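Local coordinates for thymidylate kinase (Ehrlichia chaffeensis, PDB 3LD9), which probably phosphorylates dTMP to dTDP with ATP as phosphate donor, serving both the de novo and salvage routes to dTTP, at residues R178-D181 / G182-I186. Numbering follows the deposited sequence.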
loop_
_atom_site.group_PDB
_atom_site.type_symbol
_atom_site.label_atom_id
_atom_site.label_comp_id
_atom_site.label_asym_id
_atom_site.label_seq_id
_atom_site.Cartn_x
_atom_site.Cartn_y
_atom_site.Cartn_z
ATOM N N ARG A 178 -32.952 -6.928 12.707
ATOM C CA ARG A 178 -33.018 -6.316 11.372
ATOM C C ARG A 178 -31.911 -6.839 10.466
ATOM O O ARG A 178 -32.155 -7.162 9.309
ATOM C CB ARG A 178 -32.960 -4.784 11.438
ATOM C CG ARG A 178 -34.236 -4.117 11.955
ATOM C CD ARG A 178 -34.273 -2.593 11.629
ATOM N NE ARG A 178 -33.115 -1.849 12.159
ATOM C CZ ARG A 178 -32.991 -1.390 13.408
ATOM N NH1 ARG A 178 -33.944 -1.569 14.312
ATOM N NH2 ARG A 178 -31.894 -0.741 13.765
ATOM N N VAL A 179 -30.696 -6.930 11.003
ATOM C CA VAL A 179 -29.550 -7.450 10.268
ATOM C C VAL A 179 -29.816 -8.870 9.777
ATOM O O VAL A 179 -29.544 -9.210 8.623
ATOM C CB VAL A 179 -28.261 -7.409 11.137
ATOM C CG1 VAL A 179 -27.089 -8.053 10.413
ATOM C CG2 VAL A 179 -27.913 -5.939 11.551
ATOM N N ARG A 180 -30.357 -9.694 10.663
ATOM C CA ARG A 180 -30.681 -11.071 10.333
ATOM C C ARG A 180 -31.708 -11.096 9.206
ATOM O O ARG A 180 -31.567 -11.837 8.238
ATOM C CB ARG A 180 -31.258 -11.770 11.564
ATOM C CG ARG A 180 -31.403 -13.295 11.451
ATOM C CD ARG A 180 -31.913 -13.848 12.792
ATOM N NE ARG A 180 -33.130 -14.652 12.680
ATOM C CZ ARG A 180 -34.366 -14.160 12.632
ATOM N NH1 ARG A 180 -34.592 -12.851 12.661
ATOM N NH2 ARG A 180 -35.388 -14.991 12.534
ATOM N N ASP A 181 -32.739 -10.271 9.327
ATOM C CA ASP A 181 -33.717 -10.145 8.249
ATOM C C ASP A 181 -33.060 -9.761 6.931
ATOM O O ASP A 181 -33.405 -10.294 5.894
ATOM C CB ASP A 181 -34.771 -9.095 8.591
ATOM C CG ASP A 181 -35.799 -9.590 9.598
ATOM O OD1 ASP A 181 -35.981 -10.827 9.773
ATOM O OD2 ASP A 181 -36.409 -8.702 10.223
ATOM N N GLY A 182 -32.118 -8.835 6.979
ATOM C CA GLY A 182 -31.364 -8.429 5.780
ATOM C C GLY A 182 -30.652 -9.581 5.067
ATOM O O GLY A 182 -30.775 -9.756 3.861
ATOM N N PHE A 183 -29.950 -10.401 5.821
ATOM C CA PHE A 183 -29.345 -11.588 5.233
ATOM C C PHE A 183 -30.357 -12.543 4.585
ATOM O O PHE A 183 -30.076 -13.108 3.530
ATOM C CB PHE A 183 -28.482 -12.326 6.260
ATOM C CG PHE A 183 -27.181 -11.619 6.568
ATOM C CD1 PHE A 183 -26.283 -11.323 5.555
ATOM C CD2 PHE A 183 -26.852 -11.274 7.865
ATOM C CE1 PHE A 183 -25.103 -10.689 5.828
ATOM C CE2 PHE A 183 -25.672 -10.633 8.143
ATOM C CZ PHE A 183 -24.779 -10.347 7.118
ATOM N N TYR A 184 -31.530 -12.703 5.179
ATOM C CA TYR A 184 -32.537 -13.600 4.603
ATOM C C TYR A 184 -33.111 -13.042 3.306
ATOM O O TYR A 184 -33.262 -13.778 2.325
ATOM C CB TYR A 184 -33.674 -13.878 5.585
ATOM C CG TYR A 184 -33.330 -14.798 6.742
ATOM C CD1 TYR A 184 -32.288 -15.737 6.661
ATOM C CD2 TYR A 184 -34.085 -14.761 7.910
ATOM C CE1 TYR A 184 -32.000 -16.589 7.737
ATOM C CE2 TYR A 184 -33.806 -15.602 8.975
ATOM C CZ TYR A 184 -32.774 -16.504 8.891
ATOM O OH TYR A 184 -32.514 -17.311 9.968
ATOM N N ASP A 185 -33.425 -11.749 3.297
ATOM C CA ASP A 185 -33.903 -11.098 2.075
ATOM C C ASP A 185 -32.880 -11.156 0.949
ATOM O O ASP A 185 -33.256 -11.346 -0.201
ATOM C CB ASP A 185 -34.289 -9.639 2.332
ATOM C CG ASP A 185 -35.534 -9.514 3.160
ATOM O OD1 ASP A 185 -36.254 -10.526 3.319
ATOM O OD2 ASP A 185 -35.794 -8.409 3.660
ATOM N N ILE A 186 -31.603 -10.986 1.262
ATOM C CA ILE A 186 -30.553 -11.098 0.232
ATOM C C ILE A 186 -30.555 -12.525 -0.360
ATOM O O ILE A 186 -30.445 -12.704 -1.587
ATOM C CB ILE A 186 -29.152 -10.752 0.789
ATOM C CG1 ILE A 186 -29.077 -9.281 1.186
ATOM C CG2 ILE A 186 -28.021 -11.074 -0.255
ATOM C CD1 ILE A 186 -27.851 -8.951 1.965
#
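The side chains of Val179 and Phe183, one helical turn apart, run alongside each other in the same direction. The CG1 branch of Val179, set anti to the backbone N (chi1 175°), lies beside the carbonyl carbon, from where it meets CE2 of Phe183 at 3.7 Å. Both side chains also pack on helix 116-126, Val179 against Tyr122 and Phe183 against Ala121. On a more exposed side of the helix, Arg180 and Tyr184 make the second i to i+4 pair. CE2 of Tyr184 lies over one face of the Arg180 guanidinium, displaced toward its rim and 3.9 Å from NE, but the two planes are 72° apart, so the groups do not stack flat. These pairs follow the spacing of helix 173-189, part of the thymidylate kinase P-loop fold; Phe183 approaches Gly28, in the predicted ATP-binding loop. Four successive backbone bonds join the turns, from Gly182 N to Arg178 O through Asp185 N to Asp181 O (3.0 Å), the last nearly straight at 171°. Arg180 NH1 and Asp181 OD1 make a long salt bridge (3.8 Å) of charge alone, no N-H aiming at the oxygen. Tyr184 OH bonds to Asp153 OD2, Asp185 OD2 to Tyr125 OH, and Arg178 NE and NH2 to the carbonyl oxygens of Tyr125 and Gly126.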